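Local coordinates for protein beta-N-acetylhexosaminidase (Bacteroides fragilis, PDB 4PYS) that probably hydrolyses terminal N-acetylhexosamine residues from glycans, as a family 20 glycoside hydrolase that also carries a zinc ion, at residues A[78-83]-A[124-129]; A[182-187]-A[234-239]. One frame throughout, in Å; residues are numbered along the deposited sequence.

Contact 1 of 2, residues A[78-83]-A[124-129]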
ATOM      1  N   GLU A  78     -14.333  -4.677   8.948  1.00 19.09           N
ATOM      2  CA  GLU A  78     -14.292  -3.658   7.904  1.00 19.08           C
ATOM      3  C   GLU A  78     -15.601  -3.480   7.130  1.00 19.45           C
ATOM      4  O   GLU A  78     -15.641  -2.726   6.154  1.00 21.54           O
ATOM      5  CB  GLU A  78     -13.142  -3.906   6.918  1.00 21.53           C
ATOM      6  CG  GLU A  78     -11.805  -4.232   7.571  1.00 21.97           C
ATOM      7  CD  GLU A  78     -10.694  -4.287   6.546  1.00 26.53           C
ATOM      8  OE1 GLU A  78     -10.499  -5.364   5.931  1.00 22.67           O
ATOM      9  OE2 GLU A  78     -10.040  -3.240   6.351  1.00 24.07           O
ATOM     10  N   GLY A  79     -16.662  -4.156   7.555  1.00 21.10           N
ATOM     11  CA  GLY A  79     -17.925  -4.066   6.834  1.00 19.70           C
ATOM     12  C   GLY A  79     -18.794  -2.922   7.317  1.00 23.93           C
ATOM     13  O   GLY A  79     -18.615  -2.424   8.424  1.00 20.10           O
ATOM     14  N   TYR A  80     -19.747  -2.498   6.492  1.00 19.14           N
ATOM     15  CA  TYR A  80     -20.664  -1.448   6.919  1.00 20.87           C
ATOM     16  C   TYR A  80     -22.018  -1.638   6.258  1.00 21.20           C
ATOM     17  O   TYR A  80     -22.156  -2.411   5.299  1.00 20.27           O
ATOM     18  CB  TYR A  80     -20.094  -0.062   6.581  1.00 20.05           C
ATOM     19  CG  TYR A  80     -19.978   0.164   5.096  1.00 20.08           C
ATOM     20  CD1 TYR A  80     -18.827  -0.196   4.404  1.00 17.98           C
ATOM     21  CD2 TYR A  80     -21.027   0.734   4.381  1.00 19.52           C
ATOM     22  CE1 TYR A  80     -18.735  -0.008   3.026  1.00 18.03           C
ATOM     23  CE2 TYR A  80     -20.944   0.920   3.013  1.00 20.60           C
ATOM     24  CZ  TYR A  80     -19.795   0.556   2.346  1.00 20.89           C
ATOM     25  OH  TYR A  80     -19.726   0.740   0.982  1.00 20.19           O
ATOM     26  N   ARG A  81     -23.017  -0.937   6.782  1.00 18.85           N
ATOM     27  CA  ARG A  81     -24.314  -0.862   6.131  1.00 20.65           C
ATOM     28  C   ARG A  81     -24.723   0.600   6.147  1.00 26.54           C
ATOM     29  O   ARG A  81     -24.524   1.299   7.150  1.00 27.04           O
ATOM     30  CB  ARG A  81     -25.343  -1.719   6.880  1.00 25.90           C
ATOM     31  CG  ARG A  81     -26.738  -1.719   6.257  1.00 26.13           C
ATOM     32  CD  ARG A  81     -27.735  -2.501   7.117  1.00 25.52           C
ATOM     33  NE  ARG A  81     -27.323  -3.892   7.310  1.00 29.09           N
ATOM     34  CZ  ARG A  81     -26.759  -4.361   8.421  1.00 31.31           C
ATOM     35  NH1 ARG A  81     -26.550  -3.557   9.459  1.00 28.96           N
ATOM     36  NH2 ARG A  81     -26.402  -5.637   8.504  1.00 33.53           N
ATOM     37  N   ILE A  82     -25.260   1.067   5.027  1.00 20.40           N
ATOM     38  CA  ILE A  82     -25.804   2.420   4.947  1.00 19.46           C
ATOM     39  C   ILE A  82     -27.262   2.306   4.571  1.00 21.13           C
ATOM     40  O   ILE A  82     -27.584   1.625   3.598  1.00 24.43           O
ATOM     41  CB  ILE A  82     -25.110   3.249   3.853  1.00 20.57           C
ATOM     42  CG1 ILE A  82     -23.625   3.477   4.173  1.00 19.87           C
ATOM     43  CG2 ILE A  82     -25.809   4.595   3.691  1.00 23.45           C
ATOM     44  CD1 ILE A  82     -22.841   4.164   3.032  1.00 20.99           C
ATOM     45  N   ARG A  83     -28.150   2.943   5.333  1.00 23.18           N
ATOM     46  CA  ARG A  83     -29.544   3.070   4.916  1.00 24.16           C
ATOM     47  C   ARG A  83     -29.867   4.541   4.797  1.00 25.90           C
ATOM     48  O   ARG A  83     -29.786   5.278   5.783  1.00 27.43           O
ATOM     49  CB  ARG A  83     -30.500   2.410   5.913  1.00 25.37           C
ATOM     50  CG  ARG A  83     -30.484   0.895   5.872  1.00 30.40           C
ATOM     51  CD  ARG A  83     -31.312   0.321   7.016  1.00 41.16           C
ATOM     52  NE  ARG A  83     -30.560   0.344   8.268  1.00 34.21           N
ATOM     53  CZ  ARG A  83     -31.120   0.245   9.466  1.00 42.34           C
ATOM     54  NH1 ARG A  83     -32.441   0.132   9.568  1.00 39.37           N
ATOM     55  NH2 ARG A  83     -30.366   0.268  10.559  1.00 39.56           N
ATOM     56  N   ILE A 124     -27.194  -0.073   1.343  1.00 22.69           N
ATOM     57  CA  ILE A 124     -25.932  -0.621   0.868  1.00 20.51           C
ATOM     58  C   ILE A 124     -25.355  -1.471   1.987  1.00 24.52           C
ATOM     59  O   ILE A 124     -25.272  -1.014   3.129  1.00 23.90           O
ATOM     60  CB  ILE A 124     -24.945   0.512   0.564  1.00 21.05           C
ATOM     61  CG1 ILE A 124     -25.485   1.403  -0.556  1.00 22.92           C
ATOM     62  CG2 ILE A 124     -23.586  -0.053   0.169  1.00 21.35           C
ATOM     63  CD1 ILE A 124     -24.732   2.726  -0.682  1.00 24.85           C
ATOM     64  N   THR A 125     -24.991  -2.711   1.666  1.00 22.82           N
ATOM     65  CA  THR A 125     -24.343  -3.600   2.623  1.00 22.17           C
ATOM     66  C   THR A 125     -23.055  -4.050   1.972  1.00 20.78           C
ATOM     67  O   THR A 125     -23.075  -4.529   0.825  1.00 20.98           O
ATOM     68  CB  THR A 125     -25.211  -4.836   2.918  1.00 28.51           C
ATOM     69  OG1 THR A 125     -26.539  -4.410   3.261  1.00 28.68           O
ATOM     70  CG2 THR A 125     -24.621  -5.622   4.077  1.00 27.80           C
ATOM     71  N   ASP A 126     -21.932  -3.906   2.670  1.00 20.21           N
ATOM     72  CA  ASP A 126     -20.655  -3.970   1.955  1.00 19.02           C
ATOM     73  C   ASP A 126     -19.518  -4.409   2.892  1.00 21.77           C
ATOM     74  O   ASP A 126     -19.514  -4.088   4.084  1.00 23.02           O
ATOM     75  CB  ASP A 126     -20.369  -2.583   1.354  1.00 17.24           C
ATOM     76  CG  ASP A 126     -19.354  -2.614   0.237  1.00 18.65           C
ATOM     77  OD1 ASP A 126     -19.112  -3.711  -0.331  1.00 18.95           O
ATOM     78  OD2 ASP A 126     -18.829  -1.518  -0.095  1.00 19.37           O
ATOM     79  N   PHE A 127     -18.580  -5.182   2.352  1.00 19.26           N
ATOM     80  CA  PHE A 127     -17.423  -5.656   3.100  1.00 17.73           C
ATOM     81  C   PHE A 127     -16.388  -6.202   2.110  1.00 18.61           C
ATOM     82  O   PHE A 127     -16.758  -6.629   0.997  1.00 18.82           O
ATOM     83  CB  PHE A 127     -17.832  -6.743   4.114  1.00 19.32           C
ATOM     84  CG  PHE A 127     -18.769  -7.770   3.558  1.00 25.83           C
ATOM     85  CD1 PHE A 127     -18.282  -8.867   2.854  1.00 24.94           C
ATOM     86  CD2 PHE A 127     -20.138  -7.639   3.739  1.00 28.68           C
ATOM     87  CE1 PHE A 127     -19.151  -9.824   2.345  1.00 33.06           C
ATOM     88  CE2 PHE A 127     -21.019  -8.588   3.229  1.00 32.47           C
ATOM     89  CZ  PHE A 127     -20.522  -9.676   2.532  1.00 32.31           C
ATOM     90  N   PRO A 128     -15.098  -6.209   2.504  1.00 19.34           N
ATOM     91  CA  PRO A 128     -14.034  -6.547   1.542  1.00 17.40           C
ATOM     92  C   PRO A 128     -13.868  -8.022   1.265  1.00 19.79           C
ATOM     93  O   PRO A 128     -14.035  -8.872   2.163  1.00 18.92           O
ATOM     94  CB  PRO A 128     -12.763  -6.008   2.224  1.00 16.65           C
ATOM     95  CG  PRO A 128     -13.081  -6.113   3.707  1.00 18.25           C
ATOM     96  CD  PRO A 128     -14.541  -5.714   3.784  1.00 19.36           C
ATOM     97  N   ARG A 129     -13.526  -8.326   0.019  1.00 17.58           N
ATOM     98  CA  ARG A 129     -13.275  -9.693  -0.384  1.00 17.25           C
ATOM     99  C   ARG A 129     -12.054 -10.272   0.307  1.00 17.70           C
ATOM    100  O   ARG A 129     -12.086 -11.440   0.749  1.00 19.35           O
ATOM    101  CB  ARG A 129     -13.112  -9.796  -1.909  1.00 16.25           C
ATOM    102  CG  ARG A 129     -13.031 -11.227  -2.385  1.00 19.74           C
ATOM    103  CD  ARG A 129     -12.780 -11.316  -3.893  1.00 20.25           C
ATOM    104  NE  ARG A 129     -11.476 -10.761  -4.259  1.00 18.77           N
ATOM    105  CZ  ARG A 129     -10.341 -11.447  -4.209  1.00 20.33           C
ATOM    106  NH1 ARG A 129      -9.206 -10.872  -4.565  1.00 18.66           N
ATOM    107  NH2 ARG A 129     -10.343 -12.713  -3.794  1.00 19.17           N
TER
HETATM  108  O   HOH W   1     -28.187  -5.485   4.899  1.00 39.24           O
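Tyr-80 and Asp-126 pair in antiparallel register and bond through both backbone groups, Tyr-80 N to Asp-126 O at 2.9 Å and Asp-126 N to Tyr-80 O at 3.0 Å. Ile-82 and Ile-124 form the next hydrogen-bonded pair, again with two bonds. Between them, Arg-81 and Thr-125 are a non-hydrogen-bonded pair. Tyr-80 CG sits between the backbone N and the carbonyl carbon (chi1 65°). The Tyr-80 and Asp-126 side chains lie side by side and point the same way, with ring and carboxylate planes 77° apart. Tyr-80 OH makes a weak bond to Asp-126 OD2 at 2.7 Å. It is also hydrogen-bonded to Ser-105 OG; which of them takes the proton is not settled. Asp-126 OD1 is bonded by Gly-16 N and Trp-462 NE1. Asp-126 CB sits 3.3 Å from Tyr-80 CZ, and Ile-124 CG2 touches the ring at CE2. On the other face, one water links Arg-81 NE and Thr-125 OG1. Asp-72 and Glu-92 form salt bridges with Arg-81 NH1. Past the strands, Pro-128 CG lies 3.5 Å from Glu-78 OE1. Glu-78 OE1 forms a salt bridge with Arg-133, and OE2 is bonded by Asn-162. This is an antiparallel strand pair within the mixed sheet of the family 20 domain 2, backed on its tyrosine face by helix 96-109.

Contact 2 of 2, residues A[182-187]-A[234-239]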
ATOM      1  N   PRO A 182      22.438   9.496  12.200  1.00 42.80           N
ATOM      2  CA  PRO A 182      22.057  10.691  11.437  1.00 41.93           C
ATOM      3  C   PRO A 182      22.530  10.668   9.989  1.00 41.11           C
ATOM      4  O   PRO A 182      21.845  11.233   9.139  1.00 41.25           O
ATOM      5  CB  PRO A 182      22.745  11.827  12.199  1.00 47.79           C
ATOM      6  CG  PRO A 182      22.907  11.313  13.585  1.00 55.94           C
ATOM      7  CD  PRO A 182      23.186   9.846  13.423  1.00 45.47           C
ATOM      8  N   PHE A 183      23.655  10.023   9.708  1.00 42.21           N
ATOM      9  CA  PHE A 183      24.208  10.026   8.357  1.00 41.80           C
ATOM     10  C   PHE A 183      23.339   9.268   7.353  1.00 44.97           C
ATOM     11  O   PHE A 183      23.463   9.484   6.148  1.00 38.73           O
ATOM     12  CB  PHE A 183      25.625   9.458   8.337  1.00 43.74           C
ATOM     13  CG  PHE A 183      26.651  10.347   9.011  1.00 46.34           C
ATOM     14  CD1 PHE A 183      26.374  11.684   9.266  1.00 46.75           C
ATOM     15  CD2 PHE A 183      27.879   9.838   9.385  1.00 48.51           C
ATOM     16  CE1 PHE A 183      27.311  12.508   9.885  1.00 49.31           C
ATOM     17  CE2 PHE A 183      28.833  10.654  10.007  1.00 51.09           C
ATOM     18  CZ  PHE A 183      28.542  11.988  10.256  1.00 51.48           C
ATOM     19  N   LEU A 184      22.482   8.371   7.836  1.00 38.22           N
ATOM     20  CA  LEU A 184      21.639   7.596   6.923  1.00 36.09           C
ATOM     21  C   LEU A 184      20.816   8.537   6.047  1.00 34.62           C
ATOM     22  O   LEU A 184      20.668   8.294   4.857  1.00 36.24           O
ATOM     23  CB  LEU A 184      20.741   6.599   7.667  1.00 35.18           C
ATOM     24  CG  LEU A 184      21.411   5.342   8.231  1.00 38.24           C
ATOM     25  CD1 LEU A 184      20.418   4.545   9.058  1.00 35.57           C
ATOM     26  CD2 LEU A 184      22.002   4.489   7.123  1.00 38.05           C
ATOM     27  N   THR A 185      20.310   9.622   6.629  1.00 37.63           N
ATOM     28  CA  THR A 185      19.567  10.616   5.848  1.00 36.29           C
ATOM     29  C   THR A 185      20.441  11.784   5.409  1.00 39.58           C
ATOM     30  O   THR A 185      20.350  12.228   4.267  1.00 38.46           O
ATOM     31  CB  THR A 185      18.340  11.160   6.596  1.00 37.14           C
ATOM     32  OG1 THR A 185      18.691  11.455   7.957  1.00 39.47           O
ATOM     33  CG2 THR A 185      17.200  10.147   6.563  1.00 31.04           C
ATOM     34  N   ARG A 186      21.294  12.279   6.305  1.00 37.56           N
ATOM     35  CA  ARG A 186      22.100  13.450   5.987  1.00 38.65           C
ATOM     36  C   ARG A 186      23.016  13.213   4.790  1.00 42.25           C
ATOM     37  O   ARG A 186      23.311  14.136   4.027  1.00 45.93           O
ATOM     38  CB  ARG A 186      22.902  13.912   7.213  1.00 45.64           C
ATOM     39  CG  ARG A 186      22.037  14.586   8.267  1.00 52.20           C
ATOM     40  CD  ARG A 186      22.719  14.649   9.630  1.00 56.80           C
ATOM     41  NE  ARG A 186      23.958  15.414   9.603  1.00 58.23           N
ATOM     42  CZ  ARG A 186      24.541  15.914  10.688  1.00 64.03           C
ATOM     43  NH1 ARG A 186      25.666  16.602  10.580  1.00 66.14           N
ATOM     44  NH2 ARG A 186      23.991  15.737  11.882  1.00 69.04           N
ATOM     45  N   ILE A 187      23.460  11.974   4.625  1.00 39.82           N
ATOM     46  CA  ILE A 187      24.257  11.603   3.466  1.00 39.14           C
ATOM     47  C   ILE A 187      23.409  10.783   2.499  1.00 44.21           C
ATOM     48  O   ILE A 187      23.348  11.070   1.301  1.00 42.20           O
ATOM     49  CB  ILE A 187      25.479  10.773   3.880  1.00 50.48           C
ATOM     50  CG1 ILE A 187      26.408  11.609   4.765  1.00 48.17           C
ATOM     51  CG2 ILE A 187      26.221  10.240   2.652  1.00 51.71           C
ATOM     52  CD1 ILE A 187      27.762  10.987   4.963  1.00 57.22           C
ATOM     53  N   LEU A 234      25.465   2.587   2.894  1.00 49.91           N
ATOM     54  CA  LEU A 234      26.901   2.325   2.945  1.00 53.53           C
ATOM     55  C   LEU A 234      27.714   3.596   2.737  1.00 56.26           C
ATOM     56  O   LEU A 234      28.844   3.704   3.216  1.00 58.89           O
ATOM     57  CB  LEU A 234      27.300   1.255   1.929  1.00 55.88           C
ATOM     58  CG  LEU A 234      26.880  -0.169   2.298  1.00 59.81           C
ATOM     59  CD1 LEU A 234      27.259  -1.154   1.212  1.00 62.30           C
ATOM     60  CD2 LEU A 234      27.508  -0.576   3.621  1.00 59.21           C
ATOM     61  N   ASN A 235      27.137   4.553   2.017  1.00 55.97           N
ATOM     62  CA  ASN A 235      27.753   5.871   1.870  1.00 58.58           C
ATOM     63  C   ASN A 235      27.772   6.593   3.204  1.00 57.51           C
ATOM     64  O   ASN A 235      28.713   7.314   3.531  1.00 60.35           O
ATOM     65  CB  ASN A 235      26.986   6.708   0.850  1.00 59.42           C
ATOM     66  CG  ASN A 235      27.678   6.765  -0.478  1.00 68.12           C
ATOM     67  OD1 ASN A 235      28.361   7.739  -0.796  1.00 75.68           O
ATOM     68  ND2 ASN A 235      27.525   5.709  -1.264  1.00 71.16           N
ATOM     69  N   ALA A 236      26.707   6.390   3.969  1.00 53.74           N
ATOM     70  CA  ALA A 236      26.595   6.957   5.297  1.00 55.09           C
ATOM     71  C   ALA A 236      27.577   6.277   6.252  1.00 54.11           C
ATOM     72  O   ALA A 236      28.313   6.948   6.976  1.00 56.18           O
ATOM     73  CB  ALA A 236      25.168   6.813   5.799  1.00 48.91           C
ATOM     74  N   TYR A 237      27.585   4.945   6.232  1.00 53.25           N
ATOM     75  CA  TYR A 237      28.370   4.142   7.170  1.00 54.37           C
ATOM     76  C   TYR A 237      29.086   2.977   6.484  1.00 56.31           C
ATOM     77  O   TYR A 237      28.608   1.845   6.525  1.00 54.79           O
ATOM     78  CB  TYR A 237      27.454   3.619   8.285  1.00 51.33           C
ATOM     79  CG  TYR A 237      26.856   4.727   9.116  1.00 50.21           C
ATOM     80  CD1 TYR A 237      27.604   5.353  10.112  1.00 52.36           C
ATOM     81  CD2 TYR A 237      25.561   5.165   8.896  1.00 47.48           C
ATOM     82  CE1 TYR A 237      27.070   6.372  10.863  1.00 51.93           C
ATOM     83  CE2 TYR A 237      25.017   6.183   9.643  1.00 46.99           C
ATOM     84  CZ  TYR A 237      25.776   6.786  10.627  1.00 49.30           C
ATOM     85  OH  TYR A 237      25.238   7.807  11.373  1.00 49.36           O
ATOM     86  N   PRO A 238      30.247   3.250   5.863  1.00 60.14           N
ATOM     87  CA  PRO A 238      30.988   2.250   5.082  1.00 62.86           C
ATOM     88  C   PRO A 238      31.381   1.018   5.897  1.00 67.27           C
ATOM     89  O   PRO A 238      31.610  -0.046   5.320  1.00 71.19           O
ATOM     90  CB  PRO A 238      32.251   3.007   4.652  1.00 67.35           C
ATOM     91  CG  PRO A 238      31.903   4.447   4.760  1.00 66.60           C
ATOM     92  CD  PRO A 238      30.961   4.538   5.920  1.00 62.68           C
ATOM     93  N   ARG A 239      31.460   1.165   7.217  1.00 69.51           N
ATOM     94  CA  ARG A 239      31.813   0.057   8.104  1.00 63.16           C
ATOM     95  C   ARG A 239      30.695  -0.984   8.224  1.00 60.08           C
ATOM     96  O   ARG A 239      30.892  -2.059   8.789  1.00 71.93           O
ATOM     97  CB  ARG A 239      32.205   0.585   9.485  1.00 65.03           C
ATOM     98  CG  ARG A 239      33.529   1.335   9.499  1.00 67.70           C
ATOM     99  CD  ARG A 239      33.897   1.797  10.903  1.00 69.22           C
ATOM    100  NE  ARG A 239      35.265   2.304  10.958  1.00 72.96           N
ATOM    101  CZ  ARG A 239      36.340   1.534  11.108  1.00 80.20           C
ATOM    102  NH1 ARG A 239      36.206   0.219  11.222  1.00 80.07           N
ATOM    103  NH2 ARG A 239      37.550   2.076  11.143  1.00 80.67           N
TER
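Phe-183 and Tyr-237 bring their rings together with planes 28° apart, but the rings are slid past each other and barely overlap. Their centroids are 5.6 Å apart. Phe-183 CB lies 3.5 Å from Tyr-237 CZ. Farther out, Phe-183 CD2 meets Tyr-237 CE1 at 3.9 Å. One face of the Arg-186 guanidinium carries Phe-183 CE1, offset toward the rim. Phe-269 meets the tyrosine ring from outside the two segments, with its plane steeply inclined.

The phenol oxygen does polar work as well. Phe-183 N donates to Tyr-237 OH at 3.2 Å, with an angle of 156° at the hydrogen. Pro-182 CD also touches the hydroxyl. The tyrosine CG is anti to its carbonyl carbon (chi1 -63°), which sets it beside the backbone N. The hydroxyl reaches Phe-183 N, and the ring meets Phe-183 CB.

Leu-184 crosses the tyrosine at about a right angle, and Leu-184 CG lies 4.0 Å from Tyr-237 CE2. Ala-236 CB fits close to the backbone of the short helix, 3.2 Å from Phe-183 O. That carbonyl also accepts the helical bond from Ile-187 N. At the far end, Ile-187 CG2 packs on Asn-235 CB at 4.0 Å. Asn-235 ND2 is held by Val-247 O and Glu-231 O. Trp-174 touches Leu-184 from strand 173-174. The arrangement joins the short helix 183-186 to the C-terminal end of helix 231-236, both within the family 20 catalytic domain, whose fold is a TIM barrel.

From the N terminus the chain first reaches contact 1. It closes a loop of 40 residues that includes strand 89-93 and helix 96-109, and so joins strand 80-84 to strand 117-126 in the N-terminal sheet. The chain then runs into strand 132-138 of the second sheet. Contact 2 closes a second loop, of 46 residues, containing helix 203-214 and strand 219-223, and ties helix 183-186 to the end of helix 231-236. The loops follow in series and neither nest nor cross. Contacts 1 and 2 lie on opposite sides of the chain's centre. The nearest atoms of contact 1 and contact 2 are about 30 Å apart. Contact 1 lies in the family 20 domain 2 range and contact 2 in the catalytic range; neither joins the two.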